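Local coordinates for probable conserved lipoprotein LpqI (PDB 6GFV) that removes the terminal beta-1,4-linked N-acetylglucosamine from peptidoglycan fragments as a family 3 glycoside hydrolase, a step in mycobacterial cell-wall recycling, at residues 74-79 against 128-133; 264-269 against 294-299; 196-201 against 228-233; 236-241 against 278-283. All coordinates share one frame; numbering follows the deposited sequence.

Contact 1 of 4, residues 74-79 against 128-133; sequences PLAVSV and ITIDFA
Two neighbouring parallel strands of the barrel sheet meet where Ser78 and Val79 pair with Ile130 and Asp131. Val77 O takes two donors at the entry to the pairing: Thr129 N at 2.9 Å, lying in the carbonyl plane, and Ile130 N, tilted 35° from it. Thr129 answers with its side chain. With OG1 set between its backbone N and carbonyl carbon (chi1 66°), the hydroxyl accepts from Val77 N at 2.9 Å in a fairly straight bond (N-H...O 164°), doing the work of a main-chain acceptor. Further on, the Val79 N to Ile130 O bond is weak, whereas Phe132 N reaches Val79 O at 3.0 Å. Ile128 CG2 lies 3.9 Å from Val79 CG1, and its CD1 also reaches Val77 CG1, the isoleucine crossing both valines at about a right angle. On the sheet face of Ser78 and Ile130, Ser78 OG sits 3.5 Å from Phe132 CE2 but bonds to Ile48 O of strand 47-50. Asp131 OD1 accepts from Glu81 N. Phe132 centres an inverse gamma turn close to Asp80, which probably binds substrate; parallel strands with substrate-binding residues at their C-terminal ends fit the TIM-barrel fold of family 3 glycosidases.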
loop_
_atom_site.group_PDB
_atom_site.type_symbol
_atom_site.label_atom_id
_atom_site.label_comp_id
_atom_site.label_asym_id
_atom_site.label_seq_id
_atom_site.Cartn_x
_atom_site.Cartn_y
_atom_site.Cartn_z
ATOM N N PRO A 74 0.770 7.830 -15.557
ATOM C CA PRO A 74 2.117 7.451 -15.141
ATOM C C PRO A 74 2.165 6.181 -14.293
ATOM O O PRO A 74 1.347 5.977 -13.408
ATOM C CB PRO A 74 2.577 8.664 -14.337
ATOM C CG PRO A 74 1.777 9.797 -14.895
ATOM C CD PRO A 74 0.464 9.232 -15.226
ATOM N N LEU A 75 3.114 5.315 -14.603
ATOM C CA LEU A 75 3.367 4.114 -13.817
ATOM C C LEU A 75 3.569 4.439 -12.335
ATOM O O LEU A 75 4.291 5.379 -12.011
ATOM C CB LEU A 75 4.610 3.406 -14.357
ATOM C CG LEU A 75 4.970 2.034 -13.783
ATOM C CD1 LEU A 75 4.016 0.956 -14.289
ATOM C CD2 LEU A 75 6.413 1.671 -14.077
ATOM N N ALA A 76 2.945 3.676 -11.434
ATOM C CA ALA A 76 3.221 3.833 -9.998
ATOM C C ALA A 76 4.520 3.110 -9.604
ATOM O O ALA A 76 4.755 1.993 -10.037
ATOM C CB ALA A 76 2.046 3.303 -9.146
ATOM N N VAL A 77 5.348 3.742 -8.775
ATOM C CA VAL A 77 6.572 3.104 -8.280
ATOM C C VAL A 77 6.644 3.137 -6.753
ATOM O O VAL A 77 6.779 4.203 -6.161
ATOM C CB VAL A 77 7.841 3.777 -8.861
ATOM C CG1 VAL A 77 9.101 3.019 -8.439
ATOM C CG2 VAL A 77 7.738 3.890 -10.364
ATOM N N SER A 78 6.573 1.965 -6.125
ATOM C CA SER A 78 6.448 1.892 -4.669
ATOM C C SER A 78 7.626 1.189 -3.983
ATOM O O SER A 78 8.360 0.441 -4.619
ATOM C CB SER A 78 5.159 1.170 -4.302
ATOM O OG SER A 78 5.248 -0.177 -4.680
ATOM N N VAL A 79 7.766 1.408 -2.677
ATOM C CA VAL A 79 8.901 0.910 -1.893
ATOM C C VAL A 79 8.552 0.903 -0.401
ATOM O O VAL A 79 7.725 1.696 0.046
ATOM C CB VAL A 79 10.163 1.789 -2.142
ATOM C CG1 VAL A 79 9.917 3.209 -1.682
ATOM C CG2 VAL A 79 11.441 1.197 -1.494
ATOM N N ILE A 128 10.490 7.388 -7.210
ATOM C CA ILE A 128 9.500 6.840 -6.278
ATOM C C ILE A 128 8.239 7.709 -6.280
ATOM O O ILE A 128 8.338 8.927 -6.167
ATOM C CB ILE A 128 10.046 6.767 -4.828
ATOM C CG1 ILE A 128 11.250 5.832 -4.735
ATOM C CG2 ILE A 128 8.954 6.305 -3.838
ATOM C CD1 ILE A 128 10.990 4.439 -5.305
ATOM N N THR A 129 7.069 7.084 -6.394
ATOM C CA THR A 129 5.800 7.812 -6.239
ATOM C C THR A 129 5.016 7.439 -4.971
ATOM O O THR A 129 4.173 8.220 -4.517
ATOM C CB THR A 129 4.863 7.606 -7.447
ATOM O OG1 THR A 129 4.432 6.241 -7.518
ATOM C CG2 THR A 129 5.551 8.021 -8.765
ATOM N N ILE A 130 5.293 6.257 -4.415
ATOM C CA ILE A 130 4.553 5.715 -3.261
ATOM C C ILE A 130 5.500 5.092 -2.246
ATOM O O ILE A 130 6.359 4.287 -2.615
ATOM C CB ILE A 130 3.517 4.619 -3.674
ATOM C CG1 ILE A 130 2.416 5.186 -4.577
ATOM C CG2 ILE A 130 2.899 3.969 -2.438
ATOM C CD1 ILE A 130 1.649 4.112 -5.328
ATOM N N ASP A 131 5.340 5.465 -0.981
ATOM C CA ASP A 131 6.097 4.874 0.132
ATOM C C ASP A 131 5.117 4.220 1.102
ATOM O O ASP A 131 4.227 4.885 1.625
ATOM C CB ASP A 131 6.926 5.933 0.871
ATOM C CG ASP A 131 7.809 5.346 2.000
ATOM O OD1 ASP A 131 7.944 4.122 2.121
ATOM O OD2 ASP A 131 8.402 6.136 2.749
ATOM N N PHE A 132 5.302 2.929 1.351
ATOM C CA PHE A 132 4.475 2.221 2.316
ATOM C C PHE A 132 4.929 2.573 3.736
ATOM O O PHE A 132 5.614 1.799 4.396
ATOM C CB PHE A 132 4.527 0.726 2.046
ATOM C CG PHE A 132 3.933 0.346 0.731
ATOM C CD1 PHE A 132 2.662 0.783 0.383
ATOM C CD2 PHE A 132 4.643 -0.410 -0.180
ATOM C CE1 PHE A 132 2.110 0.449 -0.824
ATOM C CE2 PHE A 132 4.095 -0.732 -1.393
ATOM C CZ PHE A 132 2.814 -0.309 -1.716
ATOM N N ALA A 133 4.558 3.778 4.149
ATOM C CA ALA A 133 4.849 4.342 5.459
ATOM C C ALA A 133 3.996 5.615 5.603
ATOM O O ALA A 133 3.695 6.267 4.612
ATOM C CB ALA A 133 6.343 4.641 5.606
#

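Contact 2 of 4, residues 264-269 against 294-299; sequences PVFSDD and ADIALW
Val265 and Asp295 touch through both backbone and carboxylate where strand 265-267 meets the run into strand 297-299. Ala294 opens segment 294-299 with a loose apolar approach of its CB to Val265 CG1. Asp295 follows and grips Val265 twice: its N donates to Val265 O at 2.9 Å, and its OD2 receives Val265 N at 3.0 Å through the anti lone pair. Having CG beside its own backbone N (chi1 -53°) turns the carboxylate back toward the N-H of Val265. Arg251 forms a salt bridge to OD2, and OD1 is held by Arg332 and Ser329. Ile296 N is a second donor to Val265 O, while Ile296 O accepts Ser267 N at 3.1 Å in a nearly straight bond (168°). Its side chain runs beside Phe266, pointing the same way, with CG2 3.6 Å from Phe266 CD2. At Leu298, N donates to Ser267 OG at 3.2 Å, almost linearly (175°); that hydroxyl in turn donates a hydrogen bond to Asp268 O. Trp299 CA meets Asp269 OD1 at 3.4 Å, the indole and carboxylate nearly coplanar, and this oxygen also accepts from Ser271 N. Ser267 O, by contrast, is buried without a hydrogen-bond partner in the model. The serine hydroxyl thus relays a bond from strand 297-299 to the main chain of Asp268, the probable nucleophile, consistent with the barrel wall helping to position the catalytic residue.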
loop_
_atom_site.group_PDB
_atom_site.type_symbol
_atom_site.label_atom_id
_atom_site.label_comp_id
_atom_site.label_asym_id
_atom_site.label_seq_id
_atom_site.Cartn_x
_atom_site.Cartn_y
_atom_site.Cartn_z
ATOM N N PRO A 264 -7.196 5.538 -1.918
ATOM C CA PRO A 264 -6.732 4.219 -2.372
ATOM C C PRO A 264 -6.425 3.251 -1.214
ATOM O O PRO A 264 -5.737 3.614 -0.264
ATOM C CB PRO A 264 -5.451 4.554 -3.165
ATOM C CG PRO A 264 -4.904 5.753 -2.436
ATOM C CD PRO A 264 -6.115 6.544 -1.969
ATOM N N VAL A 265 -6.934 2.030 -1.327
ATOM C CA VAL A 265 -6.729 0.970 -0.347
ATOM C C VAL A 265 -5.861 -0.171 -0.911
ATOM O O VAL A 265 -6.169 -0.726 -1.965
ATOM C CB VAL A 265 -8.075 0.372 0.137
ATOM C CG1 VAL A 265 -7.825 -0.786 1.066
ATOM C CG2 VAL A 265 -8.913 1.431 0.825
ATOM N N PHE A 266 -4.795 -0.516 -0.191
ATOM C CA PHE A 266 -3.835 -1.540 -0.618
ATOM C C PHE A 266 -3.912 -2.802 0.235
ATOM O O PHE A 266 -3.944 -2.702 1.450
ATOM C CB PHE A 266 -2.388 -1.031 -0.513
ATOM C CG PHE A 266 -2.078 0.196 -1.323
ATOM C CD1 PHE A 266 -2.549 1.438 -0.950
ATOM C CD2 PHE A 266 -1.219 0.117 -2.405
ATOM C CE1 PHE A 266 -2.216 2.573 -1.681
ATOM C CE2 PHE A 266 -0.886 1.249 -3.136
ATOM C CZ PHE A 266 -1.386 2.470 -2.775
ATOM N N SER A 267 -3.862 -3.980 -0.377
ATOM C CA SER A 267 -3.565 -5.187 0.387
ATOM C C SER A 267 -2.106 -5.175 0.827
ATOM O O SER A 267 -1.259 -4.544 0.187
ATOM C CB SER A 267 -3.858 -6.463 -0.417
ATOM O OG SER A 267 -2.834 -6.771 -1.354
ATOM N N ASP A 268 -1.813 -5.865 1.930
ATOM C CA ASP A 268 -0.430 -6.235 2.251
ATOM C C ASP A 268 0.016 -7.313 1.252
ATOM O O ASP A 268 -0.798 -7.827 0.489
ATOM C CB ASP A 268 -0.313 -6.718 3.708
ATOM C CG ASP A 268 1.126 -6.686 4.241
ATOM O OD1 ASP A 268 2.070 -6.507 3.443
ATOM O OD2 ASP A 268 1.308 -6.852 5.464
ATOM N N ASP A 269 1.307 -7.639 1.252
ATOM C CA ASP A 269 1.913 -8.582 0.295
ATOM C C ASP A 269 1.255 -9.960 0.284
ATOM O O ASP A 269 1.324 -10.692 1.261
ATOM C CB ASP A 269 3.421 -8.715 0.595
ATOM C CG ASP A 269 4.088 -9.891 -0.137
ATOM O OD1 ASP A 269 3.700 -10.218 -1.272
ATOM O OD2 ASP A 269 5.018 -10.492 0.433
ATOM N N ALA A 294 -10.532 -3.637 -1.918
ATOM C CA ALA A 294 -9.205 -3.059 -2.102
ATOM C C ALA A 294 -9.066 -2.553 -3.534
ATOM O O ALA A 294 -9.628 -3.142 -4.451
ATOM C CB ALA A 294 -8.117 -4.093 -1.782
ATOM N N ASP A 295 -8.339 -1.463 -3.728
ATOM C CA ASP A 295 -8.093 -0.931 -5.072
ATOM C C ASP A 295 -6.791 -1.467 -5.713
ATOM O O ASP A 295 -6.674 -1.538 -6.931
ATOM C CB ASP A 295 -8.052 0.598 -5.041
ATOM C CG ASP A 295 -9.289 1.217 -4.383
ATOM O OD1 ASP A 295 -10.384 1.044 -4.935
ATOM O OD2 ASP A 295 -9.148 1.893 -3.340
ATOM N N ILE A 296 -5.818 -1.797 -4.877
ATOM C CA ILE A 296 -4.513 -2.283 -5.327
ATOM C C ILE A 296 -4.215 -3.620 -4.686
ATOM O O ILE A 296 -4.245 -3.748 -3.461
ATOM C CB ILE A 296 -3.359 -1.302 -4.981
ATOM C CG1 ILE A 296 -3.459 -0.027 -5.808
ATOM C CG2 ILE A 296 -2.003 -1.956 -5.204
ATOM C CD1 ILE A 296 -3.384 -0.274 -7.269
ATOM N N ALA A 297 -3.981 -4.618 -5.531
ATOM C CA ALA A 297 -3.525 -5.929 -5.098
ATOM C C ALA A 297 -1.999 -6.018 -5.264
ATOM O O ALA A 297 -1.480 -5.940 -6.368
ATOM C CB ALA A 297 -4.198 -7.020 -5.886
ATOM N N LEU A 298 -1.312 -6.209 -4.147
ATOM C CA LEU A 298 0.134 -6.115 -4.069
ATOM C C LEU A 298 0.793 -7.463 -3.780
ATOM O O LEU A 298 0.350 -8.190 -2.892
ATOM C CB LEU A 298 0.510 -5.117 -2.978
ATOM C CG LEU A 298 1.982 -4.943 -2.621
ATOM C CD1 LEU A 298 2.677 -4.113 -3.678
ATOM C CD2 LEU A 298 2.130 -4.298 -1.263
ATOM N N TRP A 299 1.846 -7.787 -4.531
ATOM C CA TRP A 299 2.718 -8.921 -4.207
ATOM C C TRP A 299 4.099 -8.739 -4.862
ATOM O O TRP A 299 4.316 -7.783 -5.603
ATOM C CB TRP A 299 2.065 -10.273 -4.583
ATOM C CG TRP A 299 2.024 -10.721 -6.032
ATOM C CD1 TRP A 299 2.823 -11.663 -6.623
ATOM C CD2 TRP A 299 1.093 -10.303 -7.048
ATOM N NE1 TRP A 299 2.463 -11.840 -7.939
ATOM C CE2 TRP A 299 1.416 -11.011 -8.228
ATOM C CE3 TRP A 299 0.041 -9.393 -7.078
ATOM C CZ2 TRP A 299 0.712 -10.835 -9.417
ATOM C CZ3 TRP A 299 -0.642 -9.209 -8.264
ATOM C CH2 TRP A 299 -0.308 -9.931 -9.414
#

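Contact 3 of 4, residues 196-201 against 228-233; sequences GVTTPP and HLQVPG
Val197 and Gln230 are joined by the first of two main-chain hydrogen bonds, Gln230 N to Val197 O at 2.9 Å. The second, Thr199 N to Gln230 O (2.8 Å), is equally straight. Together they bracket Thr198, whose CA also approaches Gln230 O in a CA-H...O contact. Within 196-201, Thr199 OG1, set between backbone N and carbonyl carbon (chi1 68°), donates a hydrogen bond to Pro200 O at 3.0 Å.

Water extends the polar contact. One molecule accepts from Val197 N and from Gln230 NE2 and donates to His228 O at 2.8 Å, so it ties Val197 N to His228 O and to the Gln230 amide. A second donates to Gln230 OE1 and is hydrogen-bonded to Thr198 OG1. Gln230, extended beyond CG, therefore has both ends of its amide engaged by solvent, on the sheet face that it shares with Thr198.

This short parallel pairing lies where strand 223-230 leaves the TIM barrel, and strand 197-198 adds an edge to the sheet there. His228, at the start of 228-233, turns its ring away from the pairing and lies near Asp268, the probable nucleophile; its ND1 is hydrogen-bonded to Ser241 OG.

Among the packing contacts, Val197 and Leu229 share the face opposite Thr198 and Gln230. Val197 CG1 meets Leu229 CD2 at 3.6 Å, the two side chains lying alongside one another. Thr199 crosses Leu229 at about a right angle, its CG2 reaching Leu229 CB, and its OG1 lies 3.4 Å from both Val231 methyls. Farther along, Pro232 CG meets Thr198 CG2 at 3.9 Å, and Pro232 CD makes a close approach to Thr199 O, at 3.3 Å.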
loop_
_atom_site.group_PDB
_atom_site.type_symbol
_atom_site.label_atom_id
_atom_site.label_comp_id
_atom_site.label_asym_id
_atom_site.label_seq_id
_atom_site.Cartn_x
_atom_site.Cartn_y
_atom_site.Cartn_z
ATOM N N GLY A 196 -0.814 -17.201 10.595
ATOM C CA GLY A 196 -2.056 -16.494 10.862
ATOM C C GLY A 196 -1.999 -15.674 12.137
ATOM O O GLY A 196 -1.505 -16.129 13.164
ATOM N N VAL A 197 -2.504 -14.451 12.064
ATOM C CA VAL A 197 -2.441 -13.517 13.172
ATOM C C VAL A 197 -3.831 -12.960 13.530
ATOM O O VAL A 197 -4.599 -12.564 12.649
ATOM C CB VAL A 197 -1.465 -12.367 12.839
ATOM C CG1 VAL A 197 -1.534 -11.272 13.866
ATOM C CG2 VAL A 197 -0.038 -12.908 12.722
ATOM N N THR A 198 -4.138 -12.939 14.825
ATOM C CA THR A 198 -5.396 -12.404 15.336
ATOM C C THR A 198 -5.176 -11.150 16.189
ATOM O O THR A 198 -4.199 -11.057 16.928
ATOM C CB THR A 198 -6.142 -13.487 16.167
ATOM O OG1 THR A 198 -6.456 -14.601 15.329
ATOM C CG2 THR A 198 -7.418 -12.949 16.803
ATOM N N THR A 199 -6.092 -10.188 16.081
ATOM C CA THR A 199 -6.093 -8.960 16.889
ATOM C C THR A 199 -6.922 -9.095 18.185
ATOM O O THR A 199 -7.631 -10.070 18.351
ATOM C CB THR A 199 -6.670 -7.778 16.084
ATOM O OG1 THR A 199 -8.069 -7.982 15.853
ATOM C CG2 THR A 199 -5.953 -7.605 14.756
ATOM N N PRO A 200 -6.830 -8.109 19.096
ATOM C CA PRO A 200 -7.799 -8.011 20.201
ATOM C C PRO A 200 -9.204 -7.772 19.662
ATOM O O PRO A 200 -9.323 -7.460 18.490
ATOM C CB PRO A 200 -7.295 -6.809 21.007
ATOM C CG PRO A 200 -5.817 -6.734 20.686
ATOM C CD PRO A 200 -5.705 -7.168 19.261
ATOM N N PRO A 201 -10.254 -7.889 20.494
ATOM C CA PRO A 201 -11.602 -7.753 19.921
ATOM C C PRO A 201 -11.860 -6.375 19.320
ATOM O O PRO A 201 -11.191 -5.421 19.693
ATOM C CB PRO A 201 -12.525 -8.007 21.128
ATOM C CG PRO A 201 -11.683 -8.746 22.086
ATOM C CD PRO A 201 -10.309 -8.219 21.928
ATOM N N HIS A 228 -3.051 -8.595 7.088
ATOM C CA HIS A 228 -3.558 -9.951 7.046
ATOM C C HIS A 228 -3.981 -10.360 8.453
ATOM O O HIS A 228 -3.383 -11.270 9.048
ATOM C CB HIS A 228 -2.487 -10.931 6.536
ATOM C CG HIS A 228 -1.898 -10.586 5.205
ATOM N ND1 HIS A 228 -2.623 -10.001 4.193
ATOM C CD2 HIS A 228 -0.650 -10.780 4.710
ATOM C CE1 HIS A 228 -1.844 -9.827 3.139
ATOM N NE2 HIS A 228 -0.642 -10.296 3.425
ATOM N N LEU A 229 -4.988 -9.672 8.981
ATOM C CA LEU A 229 -5.320 -9.726 10.394
ATOM C C LEU A 229 -6.745 -10.222 10.653
ATOM O O LEU A 229 -7.701 -9.630 10.168
ATOM C CB LEU A 229 -5.145 -8.338 11.010
ATOM C CG LEU A 229 -3.754 -7.712 11.004
ATOM C CD1 LEU A 229 -3.823 -6.255 11.366
ATOM C CD2 LEU A 229 -2.836 -8.452 11.963
ATOM N N GLN A 230 -6.867 -11.304 11.415
ATOM C CA GLN A 230 -8.157 -11.814 11.857
ATOM C C GLN A 230 -8.652 -10.994 13.050
ATOM O O GLN A 230 -7.948 -10.805 14.030
ATOM C CB GLN A 230 -8.049 -13.300 12.206
ATOM C CG GLN A 230 -7.685 -14.200 11.042
ATOM C CD GLN A 230 -7.265 -15.586 11.484
ATOM O OE1 GLN A 230 -7.966 -16.248 12.250
ATOM N NE2 GLN A 230 -6.106 -16.023 11.026
ATOM N N VAL A 231 -9.869 -10.480 12.951
ATOM C CA VAL A 231 -10.381 -9.561 13.957
ATOM C C VAL A 231 -11.703 -10.056 14.557
ATOM O O VAL A 231 -12.724 -10.091 13.875
ATOM C CB VAL A 231 -10.591 -8.167 13.355
ATOM C CG1 VAL A 231 -11.080 -7.191 14.423
ATOM C CG2 VAL A 231 -9.307 -7.670 12.658
ATOM N N PRO A 232 -11.680 -10.446 15.840
ATOM C CA PRO A 232 -12.891 -10.925 16.526
ATOM C C PRO A 232 -13.989 -9.858 16.578
ATOM O O PRO A 232 -13.755 -8.741 17.025
ATOM C CB PRO A 232 -12.382 -11.282 17.931
ATOM C CG PRO A 232 -10.876 -11.472 17.753
ATOM C CD PRO A 232 -10.487 -10.506 16.702
ATOM N N GLY A 233 -15.171 -10.200 16.076
ATOM C CA GLY A 233 -16.268 -9.256 15.978
ATOM C C GLY A 233 -16.396 -8.553 14.633
ATOM O O GLY A 233 -17.350 -7.820 14.420
HETATM O O HOH W 1 -4.245 -13.872 9.753
HETATM O O HOH W 2 -8.974 -16.047 14.936
#

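Contact 4 of 4, residues 236-241 against 278-283; sequences GSEPAS and DRFGVS
Arg279 reaches from 278-283 to the main chain of Ser237, and its guanidinium makes the one hydrogen bond across the contact. CG stands anti to the backbone N (chi1 -175°) and the chain bends at chi3, carrying NH1 to Ser237 O at 3.1 Å. The N-H...O angle of 144° shows a bent bond, and the acceptor is tilted somewhat out of the guanidinium plane, although still at its edge. Arg279 and Pro239 approach tip to tip, with NH1 3.9 Å from the ring carbon CD.

Glu238 presents its carboxylate nearly at right angles to the guanidinium, the planes standing 83° apart. OE1 lies near the guanidinium plane but 4.1 Å from Arg279 NH1, beyond salt-bridge range, so any attraction between these charges would act at a distance. The stronger partner of OE1 is Arg288 of helix 282-292, which forms a salt bridge with it.

In the TIM barrel this is a surface meeting of two connections: 236-241 follows strand 223-230 and precedes helix 244-252, while 278-283 runs into the first turn of helix 282-292, with Gly281 at the N-cap. The side chains of Pro239 and Asp268, the probable nucleophile, are about 9 Å apart.

Phe280 completes the set. Its side chain crosses that of Glu238 at about a right angle, and Glu238 OE1 stands at the ring edge, 4.2 Å from CZ. One ring face is met by Arg279 CG, 3.5 Å above the plane and displaced toward the rim, so the start of the arginine chain covers the rim of that face. Elsewhere Phe280 touches Leu242.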
loop_
_atom_site.group_PDB
_atom_site.type_symbol
_atom_site.label_atom_id
_atom_site.label_comp_id
_atom_site.label_asym_id
_atom_site.label_seq_id
_atom_site.Cartn_x
_atom_site.Cartn_y
_atom_site.Cartn_z
ATOM N N GLY A 236 -14.044 -12.702 11.555
ATOM C CA GLY A 236 -14.034 -14.124 11.842
ATOM C C GLY A 236 -12.638 -14.706 11.682
ATOM O O GLY A 236 -11.681 -14.196 12.252
ATOM N N SER A 237 -12.527 -15.771 10.903
ATOM C CA SER A 237 -11.230 -16.381 10.636
ATOM C C SER A 237 -10.606 -15.929 9.303
ATOM O O SER A 237 -9.641 -16.526 8.828
ATOM C CB SER A 237 -11.362 -17.897 10.649
ATOM O OG SER A 237 -12.393 -18.292 9.772
ATOM N N GLU A 238 -11.157 -14.885 8.699
ATOM C CA GLU A 238 -10.608 -14.355 7.455
ATOM C C GLU A 238 -9.690 -13.171 7.743
ATOM O O GLU A 238 -10.004 -12.351 8.591
ATOM C CB GLU A 238 -11.724 -13.932 6.507
ATOM C CG GLU A 238 -12.658 -15.064 6.074
ATOM C CD GLU A 238 -11.943 -16.190 5.341
ATOM O OE1 GLU A 238 -10.978 -15.909 4.606
ATOM O OE2 GLU A 238 -12.351 -17.358 5.487
ATOM N N PRO A 239 -8.535 -13.094 7.052
ATOM C CA PRO A 239 -7.685 -11.911 7.223
ATOM C C PRO A 239 -8.408 -10.658 6.716
ATOM O O PRO A 239 -9.186 -10.746 5.778
ATOM C CB PRO A 239 -6.445 -12.235 6.376
ATOM C CG PRO A 239 -6.899 -13.242 5.391
ATOM C CD PRO A 239 -7.963 -14.052 6.092
ATOM N N ALA A 240 -8.166 -9.524 7.361
ATOM C CA ALA A 240 -8.823 -8.259 7.019
ATOM C C ALA A 240 -8.658 -7.853 5.542
ATOM O O ALA A 240 -9.582 -7.314 4.935
ATOM C CB ALA A 240 -8.298 -7.155 7.927
ATOM N N SER A 241 -7.485 -8.135 4.973
ATOM C CA SER A 241 -7.165 -7.758 3.597
ATOM C C SER A 241 -8.055 -8.481 2.592
ATOM O O SER A 241 -8.188 -8.056 1.452
ATOM C CB SER A 241 -5.686 -8.049 3.290
ATOM O OG SER A 241 -5.361 -9.400 3.538
ATOM N N ASP A 278 -0.422 -19.759 3.008
ATOM C CA ASP A 278 -0.761 -21.043 3.618
ATOM C C ASP A 278 -2.140 -21.516 3.188
ATOM O O ASP A 278 -2.426 -22.711 3.211
ATOM C CB ASP A 278 -0.722 -20.964 5.143
ATOM C CG ASP A 278 0.681 -21.031 5.694
ATOM O OD1 ASP A 278 1.623 -21.237 4.900
ATOM O OD2 ASP A 278 0.836 -20.885 6.927
ATOM N N ARG A 279 -3.001 -20.580 2.805
ATOM C CA ARG A 279 -4.392 -20.918 2.525
ATOM C C ARG A 279 -4.801 -20.612 1.077
ATOM O O ARG A 279 -5.707 -21.254 0.551
ATOM C CB ARG A 279 -5.317 -20.182 3.508
ATOM C CG ARG A 279 -6.803 -20.532 3.413
ATOM C CD ARG A 279 -7.608 -20.008 4.631
ATOM N NE ARG A 279 -6.792 -19.762 5.823
ATOM C CZ ARG A 279 -7.023 -18.786 6.704
ATOM N NH1 ARG A 279 -8.042 -17.957 6.525
ATOM N NH2 ARG A 279 -6.234 -18.625 7.762
ATOM N N PHE A 280 -4.131 -19.659 0.427
ATOM C CA PHE A 280 -4.499 -19.261 -0.939
ATOM C C PHE A 280 -3.313 -19.180 -1.905
ATOM O O PHE A 280 -2.243 -18.707 -1.535
ATOM C CB PHE A 280 -5.213 -17.902 -0.926
ATOM C CG PHE A 280 -6.394 -17.844 0.001
ATOM C CD1 PHE A 280 -7.644 -18.272 -0.413
ATOM C CD2 PHE A 280 -6.259 -17.345 1.284
ATOM C CE1 PHE A 280 -8.739 -18.222 0.444
ATOM C CE2 PHE A 280 -7.350 -17.297 2.144
ATOM C CZ PHE A 280 -8.590 -17.732 1.719
ATOM N N GLY A 281 -3.511 -19.635 -3.142
ATOM C CA GLY A 281 -2.570 -19.370 -4.218
ATOM C C GLY A 281 -2.730 -17.935 -4.695
ATOM O O GLY A 281 -3.729 -17.298 -4.383
ATOM N N VAL A 282 -1.775 -17.419 -5.467
ATOM C CA VAL A 282 -1.749 -15.980 -5.735
ATOM C C VAL A 282 -2.971 -15.465 -6.495
ATOM O O VAL A 282 -3.574 -14.477 -6.080
ATOM C CB VAL A 282 -0.480 -15.553 -6.499
ATOM C CG1 VAL A 282 -0.590 -14.087 -6.929
ATOM C CG2 VAL A 282 0.736 -15.724 -5.612
ATOM N N SER A 283 -3.363 -16.117 -7.582
ATOM C CA SER A 283 -4.501 -15.589 -8.338
ATOM C C SER A 283 -5.839 -15.630 -7.563
ATOM O O SER A 283 -6.732 -14.813 -7.813
ATOM C CB SER A 283 -4.637 -16.322 -9.672
ATOM O OG SER A 283 -4.929 -17.685 -9.480
#

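How the contacts relate
Contacts 1, 2 and 3 belong to one sheet, that of the TIM barrel, whereas contact 4 joins connections outside its strands. Along the chain contact 1 closes first, then contact 3; contacts 4 and 2 interleave, since 264-269 falls between the segments of contact 4 and helix 282-292 leads to strand 297-299. Contacts 1 and 2 lie with centres 12 Å apart and meet across the barrel interior through Phe132 and Phe266. Contact 3 is about 18 Å from contact 2 between centres, yet His228 NE2 hydrogen-bonds to Asp269 O, and the next residue, Leu229, joins contact 4 through its O and Ala240 N. These bonds connect three contacts beside the probable nucleophile, Asp268.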